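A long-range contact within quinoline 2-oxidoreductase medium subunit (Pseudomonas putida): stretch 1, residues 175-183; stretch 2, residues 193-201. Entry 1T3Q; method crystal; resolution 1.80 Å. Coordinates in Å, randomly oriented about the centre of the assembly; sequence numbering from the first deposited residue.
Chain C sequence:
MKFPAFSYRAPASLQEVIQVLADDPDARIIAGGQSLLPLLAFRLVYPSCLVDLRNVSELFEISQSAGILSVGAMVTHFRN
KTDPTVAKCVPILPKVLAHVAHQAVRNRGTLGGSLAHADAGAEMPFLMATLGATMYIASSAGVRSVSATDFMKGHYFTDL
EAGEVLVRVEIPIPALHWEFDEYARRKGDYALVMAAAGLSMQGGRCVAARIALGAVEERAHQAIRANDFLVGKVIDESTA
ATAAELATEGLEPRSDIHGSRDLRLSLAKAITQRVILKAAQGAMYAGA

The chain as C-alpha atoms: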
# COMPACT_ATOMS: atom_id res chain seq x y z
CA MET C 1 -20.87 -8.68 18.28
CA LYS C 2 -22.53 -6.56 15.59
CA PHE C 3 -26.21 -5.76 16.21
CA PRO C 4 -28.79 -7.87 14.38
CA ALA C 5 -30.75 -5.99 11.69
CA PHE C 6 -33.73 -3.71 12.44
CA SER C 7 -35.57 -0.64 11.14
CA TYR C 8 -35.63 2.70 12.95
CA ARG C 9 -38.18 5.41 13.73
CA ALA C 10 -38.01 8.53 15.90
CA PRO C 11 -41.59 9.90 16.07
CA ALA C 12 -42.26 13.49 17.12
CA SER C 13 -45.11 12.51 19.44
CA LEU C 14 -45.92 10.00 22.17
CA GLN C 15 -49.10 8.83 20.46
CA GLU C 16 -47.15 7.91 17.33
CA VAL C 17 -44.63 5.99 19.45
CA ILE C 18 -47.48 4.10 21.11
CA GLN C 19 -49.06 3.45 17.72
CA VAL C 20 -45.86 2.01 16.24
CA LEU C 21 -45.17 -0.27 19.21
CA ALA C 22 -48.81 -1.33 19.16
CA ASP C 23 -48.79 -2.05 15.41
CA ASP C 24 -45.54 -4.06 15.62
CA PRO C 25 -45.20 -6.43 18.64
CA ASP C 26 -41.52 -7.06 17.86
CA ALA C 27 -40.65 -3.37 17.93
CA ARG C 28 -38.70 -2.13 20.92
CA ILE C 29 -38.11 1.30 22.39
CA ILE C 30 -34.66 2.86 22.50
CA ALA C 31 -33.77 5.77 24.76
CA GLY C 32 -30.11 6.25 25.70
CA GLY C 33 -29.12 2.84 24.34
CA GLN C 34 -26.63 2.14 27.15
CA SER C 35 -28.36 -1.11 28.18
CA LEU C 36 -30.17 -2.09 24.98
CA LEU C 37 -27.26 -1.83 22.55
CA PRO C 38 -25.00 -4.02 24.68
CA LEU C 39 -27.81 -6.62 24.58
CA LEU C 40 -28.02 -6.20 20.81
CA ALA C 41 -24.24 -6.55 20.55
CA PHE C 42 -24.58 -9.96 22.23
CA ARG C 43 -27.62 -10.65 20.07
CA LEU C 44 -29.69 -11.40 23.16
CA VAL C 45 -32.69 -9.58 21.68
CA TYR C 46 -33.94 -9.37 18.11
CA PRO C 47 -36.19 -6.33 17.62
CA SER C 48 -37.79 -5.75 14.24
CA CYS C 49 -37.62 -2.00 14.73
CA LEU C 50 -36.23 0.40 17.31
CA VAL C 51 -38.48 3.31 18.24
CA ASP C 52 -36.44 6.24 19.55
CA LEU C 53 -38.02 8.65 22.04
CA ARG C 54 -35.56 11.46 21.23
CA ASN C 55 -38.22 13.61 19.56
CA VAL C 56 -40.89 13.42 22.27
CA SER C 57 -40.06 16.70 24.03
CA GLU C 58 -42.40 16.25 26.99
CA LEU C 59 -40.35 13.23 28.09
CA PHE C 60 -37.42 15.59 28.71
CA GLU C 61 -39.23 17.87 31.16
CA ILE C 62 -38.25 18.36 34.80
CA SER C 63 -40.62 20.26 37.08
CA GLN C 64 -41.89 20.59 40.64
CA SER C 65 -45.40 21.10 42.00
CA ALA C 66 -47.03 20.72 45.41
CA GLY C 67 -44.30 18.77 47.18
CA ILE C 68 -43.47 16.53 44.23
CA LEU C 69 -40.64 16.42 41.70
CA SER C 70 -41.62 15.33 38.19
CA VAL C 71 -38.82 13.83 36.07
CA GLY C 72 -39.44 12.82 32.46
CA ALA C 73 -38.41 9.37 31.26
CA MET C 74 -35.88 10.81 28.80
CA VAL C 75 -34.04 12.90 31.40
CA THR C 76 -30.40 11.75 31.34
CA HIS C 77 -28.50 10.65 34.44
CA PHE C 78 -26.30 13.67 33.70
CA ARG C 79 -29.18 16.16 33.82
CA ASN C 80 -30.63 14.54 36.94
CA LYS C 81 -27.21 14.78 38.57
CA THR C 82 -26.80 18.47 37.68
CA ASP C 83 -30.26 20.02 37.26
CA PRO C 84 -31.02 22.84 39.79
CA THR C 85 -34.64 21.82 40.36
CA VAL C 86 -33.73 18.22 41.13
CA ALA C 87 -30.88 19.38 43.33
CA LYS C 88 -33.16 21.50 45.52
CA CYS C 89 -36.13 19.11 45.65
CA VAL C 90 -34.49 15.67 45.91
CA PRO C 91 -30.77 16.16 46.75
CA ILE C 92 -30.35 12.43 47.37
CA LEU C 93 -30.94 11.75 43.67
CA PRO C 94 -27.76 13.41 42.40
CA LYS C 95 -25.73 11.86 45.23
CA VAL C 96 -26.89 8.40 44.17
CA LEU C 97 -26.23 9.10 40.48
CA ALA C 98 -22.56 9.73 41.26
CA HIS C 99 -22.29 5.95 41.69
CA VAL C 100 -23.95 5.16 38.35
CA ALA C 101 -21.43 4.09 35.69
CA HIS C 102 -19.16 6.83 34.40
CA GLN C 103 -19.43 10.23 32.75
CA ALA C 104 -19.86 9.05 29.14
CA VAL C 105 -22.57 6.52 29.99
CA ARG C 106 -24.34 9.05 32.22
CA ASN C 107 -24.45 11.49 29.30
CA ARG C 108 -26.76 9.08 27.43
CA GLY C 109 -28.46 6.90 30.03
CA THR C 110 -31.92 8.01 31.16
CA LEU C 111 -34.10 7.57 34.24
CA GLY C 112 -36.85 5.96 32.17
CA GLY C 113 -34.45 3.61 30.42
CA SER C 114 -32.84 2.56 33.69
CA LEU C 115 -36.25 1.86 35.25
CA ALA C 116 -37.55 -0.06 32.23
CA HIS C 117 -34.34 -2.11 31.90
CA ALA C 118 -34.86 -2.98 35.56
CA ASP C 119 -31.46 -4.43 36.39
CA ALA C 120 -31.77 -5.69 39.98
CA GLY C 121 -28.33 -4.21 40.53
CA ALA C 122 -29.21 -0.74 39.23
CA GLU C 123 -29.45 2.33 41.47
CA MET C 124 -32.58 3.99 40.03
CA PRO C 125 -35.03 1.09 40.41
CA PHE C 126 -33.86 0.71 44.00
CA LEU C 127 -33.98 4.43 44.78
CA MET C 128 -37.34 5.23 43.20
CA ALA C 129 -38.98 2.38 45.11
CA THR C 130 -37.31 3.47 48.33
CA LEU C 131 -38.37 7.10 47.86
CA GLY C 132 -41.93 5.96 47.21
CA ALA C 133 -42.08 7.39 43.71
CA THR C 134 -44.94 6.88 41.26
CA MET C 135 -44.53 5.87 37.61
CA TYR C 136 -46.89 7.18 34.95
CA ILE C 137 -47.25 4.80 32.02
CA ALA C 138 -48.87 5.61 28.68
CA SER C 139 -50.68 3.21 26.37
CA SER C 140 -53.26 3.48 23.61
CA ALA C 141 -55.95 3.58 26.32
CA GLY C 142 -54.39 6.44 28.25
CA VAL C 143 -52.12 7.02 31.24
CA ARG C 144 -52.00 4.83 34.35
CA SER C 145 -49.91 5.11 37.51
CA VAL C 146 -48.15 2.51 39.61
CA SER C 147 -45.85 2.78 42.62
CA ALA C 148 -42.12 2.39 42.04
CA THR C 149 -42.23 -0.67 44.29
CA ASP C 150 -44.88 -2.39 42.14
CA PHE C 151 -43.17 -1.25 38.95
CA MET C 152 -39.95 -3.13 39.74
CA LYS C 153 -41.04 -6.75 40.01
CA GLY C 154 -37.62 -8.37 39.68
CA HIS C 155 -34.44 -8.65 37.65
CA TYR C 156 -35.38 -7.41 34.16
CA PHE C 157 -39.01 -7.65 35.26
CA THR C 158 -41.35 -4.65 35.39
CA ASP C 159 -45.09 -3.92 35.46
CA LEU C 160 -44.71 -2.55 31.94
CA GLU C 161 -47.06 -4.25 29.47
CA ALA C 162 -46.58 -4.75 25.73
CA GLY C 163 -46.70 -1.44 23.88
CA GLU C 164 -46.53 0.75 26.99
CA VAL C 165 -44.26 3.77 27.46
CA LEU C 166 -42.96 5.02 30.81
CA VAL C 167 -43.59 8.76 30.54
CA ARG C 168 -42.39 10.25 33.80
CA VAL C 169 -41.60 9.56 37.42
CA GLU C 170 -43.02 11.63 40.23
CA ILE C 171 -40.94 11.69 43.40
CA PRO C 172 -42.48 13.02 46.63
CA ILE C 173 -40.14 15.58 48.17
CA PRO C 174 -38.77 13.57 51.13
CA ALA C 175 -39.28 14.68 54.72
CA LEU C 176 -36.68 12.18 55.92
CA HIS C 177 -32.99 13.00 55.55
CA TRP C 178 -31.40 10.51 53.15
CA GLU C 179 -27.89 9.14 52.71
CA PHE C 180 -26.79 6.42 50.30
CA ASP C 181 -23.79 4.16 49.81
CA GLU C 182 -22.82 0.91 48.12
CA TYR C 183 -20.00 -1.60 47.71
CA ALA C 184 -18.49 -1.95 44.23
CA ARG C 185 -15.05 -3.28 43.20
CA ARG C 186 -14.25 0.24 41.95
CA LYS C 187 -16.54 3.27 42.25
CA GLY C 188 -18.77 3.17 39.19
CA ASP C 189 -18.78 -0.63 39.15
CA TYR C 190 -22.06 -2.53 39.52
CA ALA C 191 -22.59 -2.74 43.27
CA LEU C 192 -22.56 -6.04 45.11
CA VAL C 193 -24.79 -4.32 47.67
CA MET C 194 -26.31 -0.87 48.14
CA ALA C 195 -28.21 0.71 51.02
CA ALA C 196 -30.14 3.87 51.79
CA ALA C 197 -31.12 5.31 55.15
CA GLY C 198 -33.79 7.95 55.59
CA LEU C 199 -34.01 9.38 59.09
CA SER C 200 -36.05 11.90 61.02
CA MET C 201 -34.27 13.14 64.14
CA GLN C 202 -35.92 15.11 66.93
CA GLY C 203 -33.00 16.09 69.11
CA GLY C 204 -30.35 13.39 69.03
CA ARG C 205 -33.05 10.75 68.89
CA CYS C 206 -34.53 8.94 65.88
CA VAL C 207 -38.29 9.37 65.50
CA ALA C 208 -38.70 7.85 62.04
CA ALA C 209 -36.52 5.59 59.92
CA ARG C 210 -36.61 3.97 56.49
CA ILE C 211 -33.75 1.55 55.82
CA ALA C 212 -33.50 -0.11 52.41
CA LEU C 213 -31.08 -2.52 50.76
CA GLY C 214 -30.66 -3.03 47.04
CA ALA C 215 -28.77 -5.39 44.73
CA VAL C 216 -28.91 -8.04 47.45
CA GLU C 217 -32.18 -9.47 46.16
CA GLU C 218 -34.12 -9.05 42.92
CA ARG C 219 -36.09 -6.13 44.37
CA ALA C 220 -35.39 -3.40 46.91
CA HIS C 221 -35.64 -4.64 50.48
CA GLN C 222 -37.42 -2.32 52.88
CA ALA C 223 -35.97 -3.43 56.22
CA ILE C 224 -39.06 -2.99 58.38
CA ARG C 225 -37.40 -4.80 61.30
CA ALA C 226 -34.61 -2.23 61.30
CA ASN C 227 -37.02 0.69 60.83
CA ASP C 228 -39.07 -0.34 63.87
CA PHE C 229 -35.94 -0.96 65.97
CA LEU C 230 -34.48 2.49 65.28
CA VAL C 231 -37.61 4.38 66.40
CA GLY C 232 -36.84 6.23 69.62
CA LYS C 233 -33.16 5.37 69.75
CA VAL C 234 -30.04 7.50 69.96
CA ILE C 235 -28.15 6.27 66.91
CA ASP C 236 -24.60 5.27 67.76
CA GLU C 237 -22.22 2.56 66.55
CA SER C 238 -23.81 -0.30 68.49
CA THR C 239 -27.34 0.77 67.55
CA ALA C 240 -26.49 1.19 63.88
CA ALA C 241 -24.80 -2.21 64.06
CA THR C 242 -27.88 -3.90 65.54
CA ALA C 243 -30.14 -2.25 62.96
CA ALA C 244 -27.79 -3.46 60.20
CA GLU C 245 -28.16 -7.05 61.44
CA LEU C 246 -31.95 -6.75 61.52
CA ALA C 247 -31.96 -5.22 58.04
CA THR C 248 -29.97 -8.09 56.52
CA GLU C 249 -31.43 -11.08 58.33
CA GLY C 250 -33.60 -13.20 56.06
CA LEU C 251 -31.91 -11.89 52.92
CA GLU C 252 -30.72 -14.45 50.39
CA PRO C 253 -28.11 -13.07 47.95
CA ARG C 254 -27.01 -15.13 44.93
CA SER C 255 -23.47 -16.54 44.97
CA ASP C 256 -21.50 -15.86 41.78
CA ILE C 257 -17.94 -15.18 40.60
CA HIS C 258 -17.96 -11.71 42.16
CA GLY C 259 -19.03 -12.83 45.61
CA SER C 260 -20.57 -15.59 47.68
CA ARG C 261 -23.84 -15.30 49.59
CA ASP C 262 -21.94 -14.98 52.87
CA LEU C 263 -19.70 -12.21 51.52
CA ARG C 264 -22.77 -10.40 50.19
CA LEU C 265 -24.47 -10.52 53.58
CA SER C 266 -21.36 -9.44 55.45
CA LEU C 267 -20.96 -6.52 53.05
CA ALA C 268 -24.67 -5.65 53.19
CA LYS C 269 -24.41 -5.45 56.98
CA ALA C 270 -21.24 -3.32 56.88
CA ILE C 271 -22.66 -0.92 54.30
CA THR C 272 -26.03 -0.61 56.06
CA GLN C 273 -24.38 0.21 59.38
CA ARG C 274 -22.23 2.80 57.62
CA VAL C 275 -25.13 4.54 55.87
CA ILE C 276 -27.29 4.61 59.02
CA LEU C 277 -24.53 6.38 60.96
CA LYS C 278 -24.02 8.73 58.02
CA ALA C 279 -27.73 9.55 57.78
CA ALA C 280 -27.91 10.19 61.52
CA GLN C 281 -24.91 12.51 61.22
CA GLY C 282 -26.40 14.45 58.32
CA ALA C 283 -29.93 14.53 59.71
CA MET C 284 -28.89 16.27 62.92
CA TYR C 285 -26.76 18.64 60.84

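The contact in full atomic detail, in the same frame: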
# COMPACT_ATOMS: atom_id res chain seq x y z
N ALA C 175 -39.29 13.97 53.45
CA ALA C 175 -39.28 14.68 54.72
C ALA C 175 -38.08 14.13 55.49
O ALA C 175 -37.43 14.84 56.26
CB ALA C 175 -40.58 14.40 55.48
N LEU C 176 -37.80 12.85 55.27
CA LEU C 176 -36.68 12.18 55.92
C LEU C 176 -35.38 12.68 55.30
O LEU C 176 -35.36 13.12 54.15
CB LEU C 176 -36.76 10.67 55.70
CG LEU C 176 -37.96 9.90 56.26
CD1 LEU C 176 -38.01 8.52 55.61
CD2 LEU C 176 -37.84 9.79 57.77
N HIS C 177 -34.29 12.61 56.07
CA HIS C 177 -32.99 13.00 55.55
C HIS C 177 -32.31 11.72 55.06
O HIS C 177 -32.07 10.80 55.84
CB HIS C 177 -32.14 13.65 56.64
CG HIS C 177 -30.73 13.92 56.20
ND1 HIS C 177 -29.74 12.97 56.24
CD2 HIS C 177 -30.17 15.02 55.64
CE1 HIS C 177 -28.63 13.46 55.73
NE2 HIS C 177 -28.87 14.71 55.35
N TRP C 178 -32.00 11.68 53.77
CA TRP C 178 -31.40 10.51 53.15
C TRP C 178 -29.90 10.53 52.89
O TRP C 178 -29.30 11.57 52.60
CB TRP C 178 -32.07 10.22 51.81
CG TRP C 178 -33.48 9.75 51.90
CD1 TRP C 178 -34.61 10.51 51.77
CD2 TRP C 178 -33.92 8.41 52.11
NE1 TRP C 178 -35.73 9.72 51.88
CE2 TRP C 178 -35.33 8.42 52.09
CE3 TRP C 178 -33.26 7.19 52.31
CZ2 TRP C 178 -36.10 7.26 52.27
CZ3 TRP C 178 -34.02 6.04 52.48
CH2 TRP C 178 -35.42 6.08 52.46
N GLU C 179 -29.30 9.34 52.99
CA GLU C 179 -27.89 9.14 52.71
C GLU C 179 -27.83 7.79 52.02
O GLU C 179 -28.62 6.89 52.33
CB GLU C 179 -27.05 9.13 54.00
CG GLU C 179 -26.97 10.50 54.68
CD GLU C 179 -26.28 11.56 53.83
OE1 GLU C 179 -26.30 12.75 54.23
OE2 GLU C 179 -25.73 11.23 52.76
N PHE C 180 -26.92 7.65 51.07
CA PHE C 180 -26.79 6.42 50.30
C PHE C 180 -25.34 5.99 50.16
O PHE C 180 -24.43 6.82 50.21
CB PHE C 180 -27.39 6.64 48.90
CG PHE C 180 -27.12 5.52 47.93
CD1 PHE C 180 -28.00 4.46 47.80
CD2 PHE C 180 -25.98 5.55 47.13
CE1 PHE C 180 -27.76 3.43 46.88
CE2 PHE C 180 -25.72 4.52 46.21
CZ PHE C 180 -26.61 3.46 46.09
N ASP C 181 -25.13 4.70 49.99
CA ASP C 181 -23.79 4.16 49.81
C ASP C 181 -23.91 2.76 49.23
O ASP C 181 -24.98 2.17 49.25
CB ASP C 181 -23.04 4.12 51.14
CG ASP C 181 -21.54 4.06 50.96
OD1 ASP C 181 -20.83 3.97 51.98
OD2 ASP C 181 -21.06 4.10 49.80
N GLU C 182 -22.81 2.24 48.71
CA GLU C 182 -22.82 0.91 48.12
C GLU C 182 -21.41 0.35 48.09
O GLU C 182 -20.44 1.06 48.34
CB GLU C 182 -23.37 0.97 46.69
CG GLU C 182 -22.43 1.61 45.67
CD GLU C 182 -23.06 1.75 44.30
OE1 GLU C 182 -22.32 1.81 43.30
OE2 GLU C 182 -24.30 1.83 44.23
N TYR C 183 -21.30 -0.94 47.79
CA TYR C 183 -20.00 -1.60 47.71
C TYR C 183 -19.82 -2.09 46.28
O TYR C 183 -20.60 -2.92 45.80
CB TYR C 183 -19.94 -2.80 48.65
CG TYR C 183 -18.59 -3.47 48.72
CD1 TYR C 183 -17.61 -3.02 49.61
CD2 TYR C 183 -18.28 -4.56 47.90
CE1 TYR C 183 -16.37 -3.64 49.70
CE2 TYR C 183 -17.03 -5.19 47.98
CZ TYR C 183 -16.08 -4.73 48.88
OH TYR C 183 -14.86 -5.36 48.99
N VAL C 193 -23.73 -4.69 46.73
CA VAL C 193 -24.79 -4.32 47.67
C VAL C 193 -24.88 -2.80 47.82
O VAL C 193 -23.87 -2.10 47.81
CB VAL C 193 -24.54 -4.92 49.09
CG1 VAL C 193 -24.49 -6.44 49.03
CG2 VAL C 193 -23.23 -4.37 49.66
N MET C 194 -26.10 -2.30 47.94
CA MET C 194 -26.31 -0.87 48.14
C MET C 194 -27.32 -0.70 49.26
O MET C 194 -28.10 -1.61 49.54
CB MET C 194 -26.79 -0.19 46.86
CG MET C 194 -28.09 -0.73 46.26
SD MET C 194 -28.56 0.24 44.81
CE MET C 194 -27.49 -0.44 43.57
N ALA C 195 -27.29 0.45 49.92
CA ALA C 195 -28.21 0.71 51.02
C ALA C 195 -28.50 2.20 51.14
O ALA C 195 -27.67 3.05 50.81
CB ALA C 195 -27.63 0.18 52.33
N ALA C 196 -29.71 2.50 51.61
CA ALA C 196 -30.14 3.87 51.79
C ALA C 196 -30.75 3.96 53.17
O ALA C 196 -31.37 3.01 53.66
CB ALA C 196 -31.16 4.25 50.73
N ALA C 197 -30.57 5.11 53.82
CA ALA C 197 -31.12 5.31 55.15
C ALA C 197 -31.76 6.68 55.21
O ALA C 197 -31.09 7.69 54.99
CB ALA C 197 -30.01 5.19 56.19
N GLY C 198 -33.06 6.70 55.47
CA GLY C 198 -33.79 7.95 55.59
C GLY C 198 -34.18 8.10 57.04
O GLY C 198 -34.89 7.25 57.59
N LEU C 199 -33.72 9.17 57.68
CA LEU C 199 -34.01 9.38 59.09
C LEU C 199 -34.64 10.72 59.43
O LEU C 199 -34.41 11.73 58.75
CB LEU C 199 -32.74 9.25 59.92
CG LEU C 199 -31.91 7.97 59.77
CD1 LEU C 199 -30.67 8.09 60.63
CD2 LEU C 199 -32.74 6.76 60.16
N SER C 200 -35.42 10.70 60.50
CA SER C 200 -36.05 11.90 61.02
C SER C 200 -35.54 11.94 62.46
O SER C 200 -35.77 11.01 63.24
CB SER C 200 -37.57 11.77 61.01
OG SER C 200 -38.16 12.90 61.62
N MET C 201 -34.83 13.01 62.80
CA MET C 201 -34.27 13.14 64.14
C MET C 201 -34.88 14.32 64.88
O MET C 201 -34.93 15.44 64.36
CB MET C 201 -32.75 13.33 64.06
CG MET C 201 -32.02 12.29 63.22
SD MET C 201 -32.01 10.63 63.93
CE MET C 201 -30.52 10.70 64.93

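The apolar centre of this contact is the indole of Trp 178, which bends back over the neighbouring strand and lies against its backbone. Gly 198, its partner in the antiparallel pairing, makes this possible: its CA sits 3.5 Å from the centroid of the six-membered ring, over the ring face, in a CH-pi contact. A CB on Gly 198 would fall only 2.6 Å from Trp 178 CE2, so the absence of a side chain is what admits the ring. Ala 196, on the same face of the sheet, is small enough to let Trp 178 CZ3 approach its CB to 3.8 Å, and it also meets the edge of the Phe 180 ring. Phe 180 continues this apolar row, its CZ 3.7 Å from Met 194 CB. Leu 176 closes the other end, with CD2 3.8 Å from Ser 200 CB. Together the two stretches bury 663 Å².

Between the two faces, backbone hydrogen bonds fix the register. His 177 N donates to Leu 199 O (2.8 Å) and Leu 199 N to His 177 O (3.0 Å); similar reciprocal pairs join Glu 179 with Ala 197 and Asp 181 with Ala 195. On the face opposite Trp 178 and Phe 180, the ends of His 177, Glu 179 and Asp 181 lead away from the neighbouring strand. Asp 181 OD2 accepts from Glu 182 N (2.8 Å), and Asp 181 OD1 and Glu 179 OE2 are hydrogen-bonded elsewhere in the structure, so these charged ends have partners without reaching across.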